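Local coordinates for insecticidal crystal protein Cry35Ab1 (Bacillus thuringiensis, PDB 4JP0), which forms, together with its partner protein Cry34Ab1, a binary insecticidal toxin active on western corn rootworm, whose larval midgut epithelium is probably the primary target, at residues 183-188 with 266-271; 353-358 with 365-370. All coordinates share one frame; numbering follows the deposited sequence.

Contact 1: residues 183-188 with 266-271; sequences CIMVND and GGTDEI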
# COMPACT_ATOMS: atom_id res chain seq x y z
N CYS A 183 -3.63 -6.58 -9.13
CA CYS A 183 -3.83 -7.90 -8.56
C CYS A 183 -2.58 -8.77 -8.68
O CYS A 183 -2.37 -9.61 -7.83
CB CYS A 183 -5.07 -8.61 -9.16
SG CYS A 183 -4.95 -8.88 -10.95
N ILE A 184 -1.76 -8.53 -9.70
CA ILE A 184 -0.53 -9.29 -9.85
C ILE A 184 0.41 -9.12 -8.67
O ILE A 184 1.26 -9.97 -8.44
CB ILE A 184 0.19 -8.97 -11.20
CG1 ILE A 184 0.44 -7.46 -11.32
CG2 ILE A 184 -0.66 -9.48 -12.39
CD1 ILE A 184 1.43 -7.09 -12.46
N MET A 185 0.27 -8.01 -7.95
CA MET A 185 1.13 -7.72 -6.80
C MET A 185 0.50 -8.22 -5.49
O MET A 185 1.04 -7.97 -4.40
CB MET A 185 1.36 -6.21 -6.69
CG MET A 185 2.07 -5.64 -7.88
SD MET A 185 2.06 -3.85 -7.86
CE MET A 185 2.57 -3.52 -9.55
N VAL A 186 -0.64 -8.88 -5.60
CA VAL A 186 -1.35 -9.37 -4.43
C VAL A 186 -1.41 -10.88 -4.38
O VAL A 186 -1.86 -11.49 -5.34
CB VAL A 186 -2.79 -8.83 -4.40
CG1 VAL A 186 -3.60 -9.53 -3.29
CG2 VAL A 186 -2.77 -7.32 -4.23
N ASN A 187 -0.95 -11.47 -3.28
CA ASN A 187 -1.04 -12.91 -3.12
C ASN A 187 -2.34 -13.19 -2.38
O ASN A 187 -2.42 -12.97 -1.17
CB ASN A 187 0.18 -13.44 -2.36
CG ASN A 187 0.00 -14.88 -1.89
OD1 ASN A 187 -0.55 -15.72 -2.64
ND2 ASN A 187 0.41 -15.28 -0.76
N ASP A 188 -3.34 -13.65 -3.13
CA ASP A 188 -4.69 -13.93 -2.61
C ASP A 188 -4.95 -15.41 -2.86
O ASP A 188 -5.43 -15.81 -3.92
CB ASP A 188 -5.72 -13.05 -3.33
CG ASP A 188 -7.14 -13.15 -2.73
OD1 ASP A 188 -7.44 -14.08 -1.95
OD2 ASP A 188 -8.03 -12.32 -2.99
N GLY A 266 4.69 -11.74 -6.05
CA GLY A 266 5.68 -10.81 -6.58
C GLY A 266 5.95 -9.57 -5.73
O GLY A 266 7.00 -8.97 -5.86
N GLY A 267 5.01 -9.18 -4.87
CA GLY A 267 5.22 -7.99 -4.04
C GLY A 267 4.90 -6.63 -4.69
O GLY A 267 4.44 -6.57 -5.81
N THR A 268 5.14 -5.55 -3.94
CA THR A 268 4.77 -4.22 -4.39
C THR A 268 5.96 -3.27 -4.49
O THR A 268 5.78 -2.04 -4.49
CB THR A 268 3.75 -3.63 -3.39
OG1 THR A 268 4.18 -3.94 -2.05
CG2 THR A 268 2.40 -4.33 -3.52
N ASP A 269 7.17 -3.80 -4.60
CA ASP A 269 8.34 -2.95 -4.65
C ASP A 269 8.26 -1.91 -5.74
O ASP A 269 8.76 -0.85 -5.59
CB ASP A 269 9.65 -3.71 -4.80
CG ASP A 269 10.83 -2.85 -4.46
OD1 ASP A 269 10.92 -2.47 -3.30
OD2 ASP A 269 11.62 -2.50 -5.32
N GLU A 270 7.63 -2.25 -6.83
CA GLU A 270 7.59 -1.35 -7.96
C GLU A 270 6.52 -0.27 -7.86
O GLU A 270 6.40 0.54 -8.79
CB GLU A 270 7.48 -2.11 -9.29
CG GLU A 270 8.78 -2.79 -9.69
CD GLU A 270 8.59 -3.90 -10.72
OE1 GLU A 270 7.45 -4.34 -10.95
OE2 GLU A 270 9.58 -4.37 -11.27
N ILE A 271 5.75 -0.27 -6.78
CA ILE A 271 4.79 0.81 -6.58
C ILE A 271 5.05 1.52 -5.25
O ILE A 271 4.18 2.22 -4.71
CB ILE A 271 3.30 0.33 -6.69
CG1 ILE A 271 2.99 -0.74 -5.64
CG2 ILE A 271 3.00 -0.21 -8.13
CD1 ILE A 271 1.49 -0.90 -5.34
O HOH W 1 1.76 -11.68 -6.09
O HOH W 2 2.49 -10.28 -3.89

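Contact 2: residues 353-358 with 365-370; sequences LLLLTN and EEITNI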
# COMPACT_ATOMS: atom_id res chain seq x y z
N LEU A 353 -2.68 24.02 33.44
CA LEU A 353 -1.55 24.90 33.12
C LEU A 353 -1.79 25.67 31.81
O LEU A 353 -1.41 26.85 31.66
CB LEU A 353 -0.25 24.09 33.00
CG LEU A 353 0.11 23.30 34.27
CD1 LEU A 353 0.90 22.00 33.91
CD2 LEU A 353 0.89 24.15 35.25
N LEU A 354 -2.40 25.01 30.85
CA LEU A 354 -2.65 25.70 29.59
C LEU A 354 -3.64 26.84 29.82
O LEU A 354 -3.48 27.95 29.30
CB LEU A 354 -3.18 24.73 28.53
CG LEU A 354 -3.40 25.27 27.11
CD1 LEU A 354 -2.14 25.91 26.57
CD2 LEU A 354 -3.89 24.14 26.16
N LEU A 355 -4.68 26.57 30.61
CA LEU A 355 -5.68 27.57 30.87
C LEU A 355 -5.06 28.80 31.55
O LEU A 355 -5.53 29.93 31.35
CB LEU A 355 -6.77 27.01 31.77
CG LEU A 355 -7.81 26.10 31.12
CD1 LEU A 355 -8.74 25.52 32.16
CD2 LEU A 355 -8.60 26.86 30.05
N LEU A 356 -4.06 28.56 32.38
CA LEU A 356 -3.44 29.65 33.11
C LEU A 356 -2.71 30.67 32.21
O LEU A 356 -2.37 31.76 32.67
CB LEU A 356 -2.49 29.13 34.17
CG LEU A 356 -3.06 28.54 35.47
CD1 LEU A 356 -1.87 27.97 36.30
CD2 LEU A 356 -3.81 29.55 36.30
N THR A 357 -2.47 30.33 30.94
CA THR A 357 -1.81 31.28 30.03
C THR A 357 -2.74 32.40 29.57
O THR A 357 -2.29 33.37 28.94
CB THR A 357 -1.23 30.61 28.81
OG1 THR A 357 -2.26 29.91 28.11
CG2 THR A 357 -0.26 29.53 29.23
N ASN A 358 -4.02 32.28 29.81
CA ASN A 358 -4.96 33.36 29.51
C ASN A 358 -6.20 33.42 30.41
O ASN A 358 -7.21 33.90 30.03
CB ASN A 358 -5.33 33.38 28.03
CG ASN A 358 -6.12 32.16 27.59
OD1 ASN A 358 -6.30 31.23 28.31
ND2 ASN A 358 -6.58 32.20 26.38
N GLU A 365 -9.29 27.79 38.73
CA GLU A 365 -9.75 27.04 39.88
C GLU A 365 -11.20 26.62 39.66
O GLU A 365 -11.57 25.47 39.91
CB GLU A 365 -9.62 27.89 41.14
CG GLU A 365 -10.16 27.24 42.41
CD GLU A 365 -10.15 28.21 43.57
OE1 GLU A 365 -9.06 28.74 43.90
OE2 GLU A 365 -11.23 28.46 44.15
N GLU A 366 -12.00 27.58 39.18
CA GLU A 366 -13.41 27.34 38.89
C GLU A 366 -13.62 26.37 37.75
O GLU A 366 -14.47 25.47 37.82
CB GLU A 366 -14.14 28.66 38.56
CG GLU A 366 -15.51 28.38 37.98
CD GLU A 366 -16.41 29.61 37.80
OE1 GLU A 366 -16.21 30.69 38.44
OE2 GLU A 366 -17.35 29.45 37.00
N ILE A 367 -12.83 26.51 36.68
CA ILE A 367 -13.02 25.67 35.50
C ILE A 367 -12.60 24.22 35.72
O ILE A 367 -13.25 23.29 35.21
CB ILE A 367 -12.20 26.24 34.33
CG1 ILE A 367 -12.76 27.61 33.92
CG2 ILE A 367 -12.17 25.23 33.15
CD1 ILE A 367 -11.87 28.36 32.96
N THR A 368 -11.53 24.02 36.47
CA THR A 368 -10.95 22.67 36.55
C THR A 368 -11.20 21.95 37.84
O THR A 368 -10.91 20.76 37.95
CB THR A 368 -9.45 22.75 36.42
OG1 THR A 368 -8.94 23.54 37.51
CG2 THR A 368 -9.07 23.53 35.16
N ASN A 369 -11.70 22.69 38.83
CA ASN A 369 -11.90 22.15 40.17
C ASN A 369 -10.60 21.96 40.92
O ASN A 369 -10.59 21.37 42.00
CB ASN A 369 -12.63 20.82 40.13
CG ASN A 369 -14.11 20.99 40.25
OD1 ASN A 369 -14.79 21.36 39.28
ND2 ASN A 369 -14.64 20.71 41.45
N ILE A 370 -9.51 22.45 40.35
CA ILE A 370 -8.21 22.34 41.02
C ILE A 370 -7.93 23.57 41.91
O ILE A 370 -8.00 24.70 41.43
CB ILE A 370 -7.13 22.16 39.96
CG1 ILE A 370 -7.39 20.87 39.16
CG2 ILE A 370 -5.78 22.10 40.58
CD1 ILE A 370 -6.48 20.76 37.92

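Contact 1: residues 183-188 with 266-271
Met-185 lays its whole side chain along the loop 266-271, from the carbonyl of Gly-267 to the methyls of Ile-271. The contact lies where the ricin B-type beta-trefoil of Cry35Ab1 meets the elongated toxin_10 region: both loops belong to the latter, while Phe-50 and Ile-52 of trefoil strand 43-52 press on Ile-184 and Met-185, respectively. At the near end, Met-185 CB sits 3.2 Å from Gly-267 O and 3.8 Å from Thr-268 CG2, so a carbonyl and a methyl crowd the base of the chain from the side of the 266-271 loop. With CG beside the backbone N (chi1 -63°) and the chain extended beyond it, sulfur and methyl are carried on to Ile-271, which they meet at a slant. There Met-185 SD touches both Ile-271 CG2 and CD1, and Met-185 CE closes on Ile-271 CG2 at 3.6 Å. The neighbouring Thr-268 turns its methyl to the methionine, while its OG1 bonds to the carbonyl of Leu-247. Ile-271 is itself the N-cap residue of helix 272-279, so the methionine packs against the start of that helix. Polar backbone groups are joined through two waters. One donates to Met-185 O in a weak bond and accepts from Gly-267 N; the other donates to Ile-184 O and accepts from Gly-266 N, at 2.9 Å from each.

Contact 2: residues 353-358 with 365-370
Leu-355 points its CD1 methyl at the helix turn holding Ile-367 and Thr-368, meeting each in a different attitude. Against Ile-367 the approach is slanted: Leu-355 CD1 comes to 3.6 Å from Ile-367 CG2, the short branch, which chi1 of -66° places beside the carbonyl carbon and anti to the backbone N. With Thr-368 the two chains reach end to end, Leu-355 CD1 and Thr-368 CG2 also lying 3.6 Å apart. One methyl thus bridges two consecutive residues of the opposing helix. The arrangement is a pair of short consecutive helices, 349-355 and 361-368, packed side against side near the C-terminal end of the chain, and Val-364, one turn before Thr-368, also touches Leu-355. Thr-368 OG1 bonds to the carbonyl of Val-364 and accepts from Ile-370 N at 3.1 Å (N-H...O angle 157°), an ST turn at the end of its helix, where Asn-369 takes a positive phi. Residues Leu-355 to Asn-358 form a type I turn. Leu-354, the residue before the turn, takes on its O both Thr-357 N and Thr-357 OG1, the hydroxyl at 2.6 Å and in the carbonyl plane.

Overall arrangement
The two contacts illustrate how one elongated chain makes contacts at quite different depths. Contact 1 is buried, its centre about 10 Å from the centre of the chain, whereas contact 2 lies at the surface, its centre about 44 Å from that of the chain. Their centres are 54 Å apart and their nearest atoms about 39 Å, so neither touches the other. Along the sequence they follow in series: 183-188 and 266-271 are loop segments with 77 residues between them, while 353-358 and 365-370 are separated by six residues, four of them helical, after the long strand 327-346. Contact 1, beside the trefoil, buries 236 Å² against 105 Å² for contact 2, among the C-terminal helices.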